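Local coordinates for protein choline dehydrogenase and related flavoproteins (Aspergillus oryzae, PDB 3Q9T) that oxidises formate as a flavin-dependent oxidase of the glucose-methanol-choline oxidoreductase family, with 8-formyl-FAD as its bound cofactor, at residues A107-D110 and Q111-E114; V525-P528 and K529-H533; L491-D494 and K495-H498; M71-D75 and D76-I80. All coordinates share one frame; numbering follows the deposited sequence. Where two conformers were deposited one is given.

Overall arrangement
All four contacts are local, made between neighbours along one continuous piece of chain. Interactions 1, 2 and 4 are partly buried, whereas interaction 3 is a surface contact. Interaction 1 joins two short helices through a turn and has an aromatic pair on its inner side. Interaction 2, with its centre about 17 Å from that of interaction 1, is a tight bend held mainly by backbone bonds and one aspartate. Interactions 3 and 4 touch: a helix start closed by a serine abuts the turn of a two-stranded hairpin, His-498 meeting Asp-76. Interaction 4 adds two salt bridges to its strand-to-strand backbone bonds and reaches the second subunit.

Interaction 1: A107-D110 and Q111-E114; sequences ATFD and QWEE
Phe-109 and Trp-112 lie side by side where helix 106-110 passes, through a type I beta turn from Asp-110 to Glu-113, into helix 113-116. This inner side is the tightly packed one. CD1 and CE1 of Phe-109 sit over one face of the indole, displaced toward its rim, with Phe-109 CE1 3.6 Å from Trp-112 CZ2. The two ring planes make 38°, an oblique aromatic pair. Backbone takes part as well: Phe-109 CA stands over the five-membered ring of Trp-112, 4.1 Å from its centroid, in a CH-pi contact. In both residues CG is anti to the carbonyl carbon (chi1 -80° and -70°), which sends the rings off in the same direction. Trp-112 N donates to Phe-109 O at 2.9 Å and fixes the spacing of their backbones. The Phe-109 ring also meets Trp-122, and its side chain is about 11 Å from the bound 8-formyl-FAD. Thr-108 OG1 turns to Asp-551 and Gln-389.

The outer side is looser and wetter. Gln-111 bends at chi2 and folds its amide back toward Ala-107 O, but that bond from NE2 is weak, and doubtful because the residue was deposited in two conformers. Asp-110 directs its carboxylate to Lys-106 NZ and Trp-122 N, while its carbonyl serves the turn. Glu-113 N reaches Asp-110 O at 3.2 Å. The same oxygen accepts from a water at 2.8 Å, and this water also donates to Glu-113 OE1 at 2.6 Å.

Interaction 2: V525-P528 and K529-H533; sequences VVDP and KLKVH
A tight hairpin-like bend, formed by a type I beta turn from Asp-527 to Leu-530 with a G1-type beta bulge at its end, brings Val-525 to Asp-527 alongside Lys-531 to His-533. Leu-530 takes the left-handed bulge position (phi 66°, psi 19°). Asp-527, the first residue of the turn, uses both backbone polar atoms: its O accepts from Leu-530 N at 2.7 Å, and its N donates to Lys-531 O at 2.8 Å. Its carboxylate turns inward as well. OD1 of Asp-527 receives Lys-531 N at 2.9 Å, from 44° above the carboxylate plane, and more weakly Lys-529 N, which makes an Asx turn. One side-chain oxygen thus ties down two amides of the bend.

Farther along, His-533 N closes on Val-525 O at 2.9 Å, and a water donates to both Val-525 O and His-533 O. The imidazole folds back over the first arm: Asp-527 N lies over one face of the ring, toward its rim, and Asp-527 CB is 3.5 Å from His-533 CE1. His-533 NE2 is bonded to Ser-518 OG, which also serves Val-526 O. Opposite in character is the apolar contact of Val-526 CG2 with Leu-530 CD2, at 3.9 Å, where the side chains cross obliquely.

The two lysines lead outward, Lys-529 to Glu-119 and Lys-531 to Glu-572. Leu-530 and Val-532 pair by backbone bonds with strand 538-540, an outermost strand of the five-stranded parallel sheet, while Leu-530 packs its side chain on Cys-565 and Met-568 of helix 555-572.

Interaction 3: L491-D494 and K495-H498; sequences LDSD and KEMH
Ser-493 O accepts from Met-497 N at 2.8 Å, and the donor comes in nearly along the C=O axis. The hydroxyl of the same serine holds a second amide: Glu-496 N donates to Ser-493 OG at 2.9 Å, in a nearly straight bond of 164°. A chi1 of 168° turns OG away from the serine's own N and toward the amides of the first turn. The extended chain of Glu-496 runs past it, its CG 3.5 Å from Ser-493 OG, so that methylene carbons flank the capping oxygen. One residue on, His-498 N bonds to Asp-494 O at 3.0 Å.

The apolar half of the contact faces the other way. Met-497 bends at chi2 and chi3 and curls back beneath the incoming loop, which places its SD 3.7 Å from Leu-491 N. Its CE presses on Leu-491 CD1 at 3.5 Å, closer than usual for two carbons. Arg-461 and Ile-464 of helix 454-473 pack against Met-497, and Arg-465 of that helix bonds to Leu-491 O.

Two acids stand near each other on the outer side, Asp-492 OD2 4.5 Å from Glu-496 OE1, a proximity that may raise their proton affinity. His-498 points its ring away from the cap, and its NE2 probably bonds to Asp-76 OD2 of the hairpin 71-80. Ser-493 is the N-cap of helix 494-504: its OG takes the amide three residues on, while its carbonyl starts the regular i to i+4 bonds.

Interaction 4: M71-D75 and D76-I80; sequences MVRRD and DYERI
Arg-74 lies alongside Asp-76 and touches it at nearly every step outward. Its CB is already 3.3 Å from Asp-76 OD1; CG passes the same oxygen at longer range, and CD is 3.7 Å from it. A bend at chi3 (48°) then turns the guanidinium to meet the carboxylate side-on. Arg-74 NE donates to Asp-76 OD1 at 2.8 Å, on the syn side of that oxygen, while Arg-74 NH2 reaches Asp-76 OD2 at 3.0 Å in an almost straight bond. The two planes are 45° apart, and OD2 is met from above the carboxylate plane. Arg-74 NH1, at the far tip, goes to Asp-454 OD1 and Phe-451 O.

This salt bridge spans the turn of an antiparallel beta hairpin, strands 67-74 and 77-81. Arg-74 N donates to Tyr-77 O at 2.8 Å, and Val-72 and Arg-79 form a hydrogen-bonded pair further along. Arg-73 and Glu-78, a non-hydrogen-bonded pair, share the other face of the sheet. There Arg-73 NE approaches Glu-78 OE1 at 2.9 Å; OE1 lies near the guanidinium plane but is approached from above the carboxylate, the planes being 61° apart. Glu-78 OE2 has a second charge partner, Lys-68 of the second subunit.

On the side of the sheet that carries Arg-74, Val-72 CG2 abuts the edge of the Tyr-77 ring, 3.5 Å from CD1. Tyr-77 OH accepts from Arg-79 NE at 2.7 Å, within the guanidinium plane, and bonds also to Asp-503 OD1. Arg-79 NH1 continues to Glu-81.

Interaction 1: A107-D110 and Q111-E114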
# COMPACT_ATOMS: atom_id res chain seq x y z
N ALA A 107 -3.25 -35.82 3.13
CA ALA A 107 -3.89 -35.73 1.83
C ALA A 107 -3.19 -34.70 0.96
O ALA A 107 -3.14 -34.82 -0.27
CB ALA A 107 -5.35 -35.39 1.98
N THR A 108 -2.65 -33.67 1.59
CA THR A 108 -2.03 -32.58 0.85
C THR A 108 -0.68 -33.02 0.30
O THR A 108 -0.35 -32.78 -0.87
CB THR A 108 -1.90 -31.33 1.71
OG1 THR A 108 -3.21 -30.81 1.97
CG2 THR A 108 -1.07 -30.27 1.00
N PHE A 109 0.11 -33.68 1.13
CA PHE A 109 1.42 -34.14 0.70
C PHE A 109 1.27 -35.25 -0.34
O PHE A 109 2.07 -35.35 -1.26
CB PHE A 109 2.22 -34.64 1.89
CG PHE A 109 2.86 -33.54 2.70
CD1 PHE A 109 4.10 -33.02 2.35
CD2 PHE A 109 2.24 -33.06 3.85
CE1 PHE A 109 4.71 -32.03 3.11
CE2 PHE A 109 2.84 -32.08 4.62
CZ PHE A 109 4.08 -31.55 4.25
N ASP A 110 0.23 -36.06 -0.20
CA ASP A 110 -0.04 -37.08 -1.19
C ASP A 110 -0.21 -36.47 -2.57
O ASP A 110 0.12 -37.10 -3.57
CB ASP A 110 -1.27 -37.92 -0.82
CG ASP A 110 -0.93 -39.04 0.15
OD1 ASP A 110 0.27 -39.35 0.33
OD2 ASP A 110 -1.88 -39.63 0.71
N GLN A 111 -0.74 -35.25 -2.64
CA GLN A 111 -0.96 -34.60 -3.93
C GLN A 111 0.34 -34.07 -4.53
O GLN A 111 0.37 -33.69 -5.69
CB GLN A 111 -2.01 -33.49 -3.83
CG GLN A 111 -3.33 -33.94 -3.24
CD GLN A 111 -3.90 -35.15 -3.93
OE1 GLN A 111 -4.35 -35.07 -5.07
NE2 GLN A 111 -3.88 -36.29 -3.25
N TRP A 112 1.41 -34.06 -3.75
CA TRP A 112 2.71 -33.72 -4.33
C TRP A 112 3.08 -34.74 -5.41
O TRP A 112 3.92 -34.47 -6.28
CB TRP A 112 3.80 -33.66 -3.27
CG TRP A 112 3.71 -32.50 -2.30
CD1 TRP A 112 2.60 -31.80 -1.95
CD2 TRP A 112 4.80 -31.92 -1.56
NE1 TRP A 112 2.92 -30.82 -1.04
CE2 TRP A 112 4.27 -30.88 -0.79
CE3 TRP A 112 6.17 -32.18 -1.50
CZ2 TRP A 112 5.05 -30.09 0.06
CZ3 TRP A 112 6.96 -31.40 -0.66
CH2 TRP A 112 6.39 -30.37 0.11
N GLU A 113 2.45 -35.91 -5.37
CA GLU A 113 2.77 -36.95 -6.33
C GLU A 113 2.72 -36.44 -7.77
O GLU A 113 3.52 -36.84 -8.61
CB GLU A 113 1.82 -38.15 -6.19
CG GLU A 113 1.93 -39.11 -7.36
CD GLU A 113 1.35 -40.48 -7.06
OE1 GLU A 113 0.78 -40.67 -5.97
OE2 GLU A 113 1.48 -41.37 -7.93
N GLU A 114 1.76 -35.57 -8.04
CA GLU A 114 1.57 -34.99 -9.37
C GLU A 114 2.80 -34.24 -9.83
O GLU A 114 3.01 -34.04 -11.03
CB GLU A 114 0.38 -34.05 -9.34
CG GLU A 114 0.11 -33.36 -10.66
CD GLU A 114 -1.00 -32.34 -10.54
OE1 GLU A 114 -1.52 -32.17 -9.41
OE2 GLU A 114 -1.36 -31.71 -11.56
O HOH W 1 -0.57 -39.80 -3.90

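Interaction 2: V525-P528 and K529-H533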
# COMPACT_ATOMS: atom_id res chain seq x y z
N VAL A 525 10.44 -26.06 -12.14
CA VAL A 525 11.85 -25.76 -12.40
C VAL A 525 12.88 -26.83 -11.98
O VAL A 525 13.94 -26.92 -12.58
CB VAL A 525 12.27 -24.32 -11.98
CG1 VAL A 525 11.06 -23.39 -11.77
CG2 VAL A 525 13.20 -24.34 -10.82
N VAL A 526 12.56 -27.64 -10.98
CA VAL A 526 13.46 -28.74 -10.63
C VAL A 526 12.75 -30.08 -10.73
O VAL A 526 11.53 -30.17 -10.56
CB VAL A 526 13.98 -28.62 -9.19
CG1 VAL A 526 14.50 -27.21 -8.94
CG2 VAL A 526 12.87 -28.99 -8.22
N ASP A 527 13.53 -31.13 -10.95
CA ASP A 527 12.98 -32.48 -11.08
C ASP A 527 12.81 -33.15 -9.71
O ASP A 527 13.10 -32.54 -8.67
CB ASP A 527 13.81 -33.34 -12.05
CG ASP A 527 15.20 -33.69 -11.52
OD1 ASP A 527 15.47 -33.48 -10.31
OD2 ASP A 527 16.02 -34.19 -12.31
N PRO A 528 12.34 -34.41 -9.71
CA PRO A 528 12.13 -35.05 -8.40
C PRO A 528 13.39 -35.20 -7.55
O PRO A 528 13.26 -35.40 -6.34
CB PRO A 528 11.55 -36.41 -8.78
CG PRO A 528 10.79 -36.13 -10.03
CD PRO A 528 11.68 -35.15 -10.79
N LYS A 529 14.58 -35.12 -8.14
CA LYS A 529 15.80 -35.17 -7.34
C LYS A 529 16.28 -33.75 -7.05
O LYS A 529 17.42 -33.54 -6.65
CB LYS A 529 16.89 -35.98 -8.05
CG LYS A 529 16.41 -37.37 -8.50
CD LYS A 529 15.87 -38.20 -7.35
CE LYS A 529 15.44 -39.58 -7.84
NZ LYS A 529 15.09 -40.44 -6.69
N LEU A 530 15.38 -32.79 -7.27
CA LEU A 530 15.63 -31.40 -6.94
C LEU A 530 16.75 -30.83 -7.80
O LEU A 530 17.34 -29.81 -7.45
CB LEU A 530 15.96 -31.24 -5.45
CG LEU A 530 14.82 -31.62 -4.49
CD1 LEU A 530 15.23 -31.36 -3.06
CD2 LEU A 530 13.54 -30.85 -4.85
N LYS A 531 17.02 -31.48 -8.92
CA LYS A 531 17.96 -30.95 -9.91
C LYS A 531 17.26 -29.94 -10.82
O LYS A 531 16.15 -30.20 -11.29
CB LYS A 531 18.55 -32.07 -10.76
CG LYS A 531 19.40 -33.05 -9.98
CD LYS A 531 19.88 -34.16 -10.88
CE LYS A 531 20.85 -35.06 -10.16
NZ LYS A 531 21.61 -35.84 -11.15
N VAL A 532 17.92 -28.81 -11.08
CA VAL A 532 17.37 -27.79 -11.98
C VAL A 532 17.23 -28.33 -13.41
O VAL A 532 18.22 -28.73 -14.04
CB VAL A 532 18.22 -26.48 -11.94
CG1 VAL A 532 17.68 -25.45 -12.93
CG2 VAL A 532 18.24 -25.90 -10.55
N HIS A 533 16.00 -28.38 -13.93
CA HIS A 533 15.78 -28.83 -15.30
C HIS A 533 16.71 -28.05 -16.23
O HIS A 533 16.73 -26.81 -16.23
CB HIS A 533 14.33 -28.60 -15.76
CG HIS A 533 13.30 -29.39 -15.00
ND1 HIS A 533 13.24 -30.77 -15.03
CD2 HIS A 533 12.27 -28.99 -14.21
CE1 HIS A 533 12.23 -31.18 -14.27
NE2 HIS A 533 11.63 -30.12 -13.77
O HOH W 2 14.62 -25.31 -14.73
O HOH W 3 16.69 -31.87 -13.90

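Interaction 3: L491-D494 and K495-H498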
# COMPACT_ATOMS: atom_id res chain seq x y z
N LEU A 491 -18.38 -7.72 11.66
CA LEU A 491 -18.95 -9.01 11.28
C LEU A 491 -20.41 -8.93 10.85
O LEU A 491 -20.95 -9.90 10.30
CB LEU A 491 -18.86 -10.02 12.43
CG LEU A 491 -17.66 -10.96 12.56
CD1 LEU A 491 -17.07 -11.39 11.21
CD2 LEU A 491 -16.61 -10.31 13.43
N ASP A 492 -21.05 -7.79 11.09
CA ASP A 492 -22.48 -7.70 10.79
C ASP A 492 -22.74 -7.37 9.34
O ASP A 492 -23.88 -7.39 8.87
CB ASP A 492 -23.22 -6.76 11.75
CG ASP A 492 -22.77 -5.30 11.63
OD1 ASP A 492 -23.32 -4.46 12.38
OD2 ASP A 492 -21.88 -4.96 10.82
N SER A 493 -21.66 -7.10 8.60
CA SER A 493 -21.78 -6.65 7.22
C SER A 493 -20.83 -7.37 6.29
O SER A 493 -19.61 -7.19 6.37
CB SER A 493 -21.55 -5.13 7.13
OG SER A 493 -21.39 -4.70 5.79
N ASP A 494 -21.37 -8.17 5.39
CA ASP A 494 -20.53 -8.85 4.42
C ASP A 494 -19.70 -7.83 3.68
O ASP A 494 -18.52 -8.05 3.40
CB ASP A 494 -21.39 -9.67 3.44
CG ASP A 494 -21.91 -10.95 4.07
OD1 ASP A 494 -21.56 -11.21 5.24
OD2 ASP A 494 -22.66 -11.69 3.41
N LYS A 495 -20.33 -6.70 3.38
CA LYS A 495 -19.70 -5.62 2.63
C LYS A 495 -18.51 -5.06 3.38
O LYS A 495 -17.45 -4.88 2.80
CB LYS A 495 -20.70 -4.49 2.36
CG LYS A 495 -20.67 -4.00 0.95
CD LYS A 495 -20.60 -5.20 0.01
CE LYS A 495 -20.98 -4.84 -1.42
NZ LYS A 495 -22.42 -4.47 -1.53
N GLU A 496 -18.69 -4.76 4.66
CA GLU A 496 -17.59 -4.21 5.43
C GLU A 496 -16.51 -5.24 5.65
O GLU A 496 -15.32 -4.91 5.64
CB GLU A 496 -18.08 -3.63 6.75
CG GLU A 496 -18.94 -2.37 6.61
CD GLU A 496 -19.41 -1.83 7.95
OE1 GLU A 496 -20.62 -1.59 8.10
OE2 GLU A 496 -18.56 -1.65 8.86
N MET A 497 -16.90 -6.50 5.83
CA MET A 497 -15.94 -7.55 6.11
C MET A 497 -15.02 -7.72 4.91
O MET A 497 -13.85 -8.06 5.06
CB MET A 497 -16.64 -8.87 6.45
CG MET A 497 -17.16 -8.94 7.88
SD MET A 497 -15.87 -8.54 9.08
CE MET A 497 -14.84 -10.02 8.92
N HIS A 498 -15.57 -7.48 3.73
CA HIS A 498 -14.83 -7.57 2.48
C HIS A 498 -13.65 -6.59 2.49
O HIS A 498 -12.52 -6.95 2.12
CB HIS A 498 -15.77 -7.28 1.31
CG HIS A 498 -15.12 -7.38 -0.03
ND1 HIS A 498 -15.44 -8.36 -0.94
CD2 HIS A 498 -14.17 -6.62 -0.62
CE1 HIS A 498 -14.71 -8.20 -2.03
NE2 HIS A 498 -13.93 -7.15 -1.86

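Interaction 4: M71-D75 and D76-I80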
# COMPACT_ATOMS: atom_id res chain seq x y z
N MET A 71 0.92 -7.34 -1.20
CA MET A 71 0.13 -8.33 -0.47
C MET A 71 -1.08 -8.74 -1.27
O MET A 71 -1.40 -9.92 -1.39
CB MET A 71 -0.30 -7.76 0.88
CG MET A 71 0.88 -7.45 1.81
SD MET A 71 1.58 -8.95 2.55
CE MET A 71 3.32 -8.60 2.37
N VAL A 72 -1.77 -7.75 -1.81
CA VAL A 72 -2.88 -8.00 -2.69
C VAL A 72 -2.89 -7.06 -3.87
O VAL A 72 -2.53 -5.89 -3.75
CB VAL A 72 -4.26 -8.07 -1.93
CG1 VAL A 72 -4.12 -7.65 -0.49
CG2 VAL A 72 -5.33 -7.30 -2.65
N ARG A 73 -3.26 -7.61 -5.02
CA ARG A 73 -3.36 -6.87 -6.26
C ARG A 73 -4.61 -7.32 -6.99
O ARG A 73 -4.55 -8.18 -7.86
CB ARG A 73 -2.11 -7.10 -7.13
CG ARG A 73 -2.08 -6.24 -8.39
CD ARG A 73 -0.78 -6.42 -9.17
NE ARG A 73 0.32 -5.72 -8.53
CZ ARG A 73 1.61 -6.04 -8.69
NH1 ARG A 73 2.55 -5.33 -8.08
NH2 ARG A 73 1.95 -7.07 -9.46
N ARG A 74 -5.75 -6.77 -6.58
CA ARG A 74 -7.03 -7.01 -7.21
C ARG A 74 -7.40 -5.72 -7.92
O ARG A 74 -6.80 -4.68 -7.66
CB ARG A 74 -8.10 -7.33 -6.16
CG ARG A 74 -7.93 -8.67 -5.42
CD ARG A 74 -8.78 -8.72 -4.15
NE ARG A 74 -10.17 -8.29 -4.41
CZ ARG A 74 -11.15 -9.11 -4.78
NH1 ARG A 74 -10.92 -10.41 -4.94
NH2 ARG A 74 -12.36 -8.63 -4.98
N ASP A 75 -8.39 -5.78 -8.81
CA ASP A 75 -8.88 -4.56 -9.46
C ASP A 75 -9.50 -3.57 -8.44
O ASP A 75 -9.37 -2.37 -8.60
CB ASP A 75 -9.88 -4.90 -10.59
CG ASP A 75 -9.18 -5.31 -11.90
OD1 ASP A 75 -7.93 -5.28 -11.95
OD2 ASP A 75 -9.89 -5.64 -12.90
N ASP A 76 -10.18 -4.08 -7.41
CA ASP A 76 -10.81 -3.20 -6.43
C ASP A 76 -9.89 -2.80 -5.27
O ASP A 76 -10.27 -2.00 -4.43
CB ASP A 76 -12.10 -3.82 -5.87
CG ASP A 76 -11.86 -5.14 -5.09
OD1 ASP A 76 -10.70 -5.62 -4.98
OD2 ASP A 76 -12.87 -5.72 -4.60
N TYR A 77 -8.67 -3.33 -5.22
CA TYR A 77 -7.80 -3.11 -4.06
C TYR A 77 -6.35 -3.55 -4.31
O TYR A 77 -6.11 -4.57 -4.95
CB TYR A 77 -8.40 -3.80 -2.82
CG TYR A 77 -7.63 -3.52 -1.54
CD1 TYR A 77 -6.51 -4.29 -1.20
CD2 TYR A 77 -8.00 -2.49 -0.68
CE1 TYR A 77 -5.79 -4.04 -0.04
CE2 TYR A 77 -7.28 -2.24 0.50
CZ TYR A 77 -6.18 -3.02 0.81
OH TYR A 77 -5.43 -2.80 1.96
N GLU A 78 -5.39 -2.76 -3.82
CA GLU A 78 -3.97 -3.12 -3.89
C GLU A 78 -3.17 -2.50 -2.75
O GLU A 78 -3.25 -1.29 -2.48
CB GLU A 78 -3.36 -2.77 -5.25
CG GLU A 78 -1.89 -3.23 -5.44
CD GLU A 78 -1.41 -3.07 -6.89
OE1 GLU A 78 -0.20 -3.21 -7.17
OE2 GLU A 78 -2.26 -2.81 -7.76
N ARG A 79 -2.39 -3.33 -2.06
CA ARG A 79 -1.56 -2.86 -0.97
C ARG A 79 -0.16 -3.44 -1.08
O ARG A 79 0.02 -4.62 -1.40
CB ARG A 79 -2.20 -3.22 0.36
CG ARG A 79 -1.36 -2.93 1.58
CD ARG A 79 -2.27 -2.62 2.75
NE ARG A 79 -3.16 -3.73 3.09
CZ ARG A 79 -2.77 -4.81 3.77
NH1 ARG A 79 -1.51 -4.92 4.17
NH2 ARG A 79 -3.62 -5.78 4.05
N ILE A 80 0.84 -2.62 -0.81
CA ILE A 80 2.21 -3.07 -0.81
C ILE A 80 2.70 -2.81 0.60
O ILE A 80 2.27 -1.85 1.24
CB ILE A 80 3.05 -2.36 -1.88
CG1 ILE A 80 4.49 -2.88 -1.87
CG2 ILE A 80 2.98 -0.84 -1.69
CD1 ILE A 80 5.38 -2.21 -2.96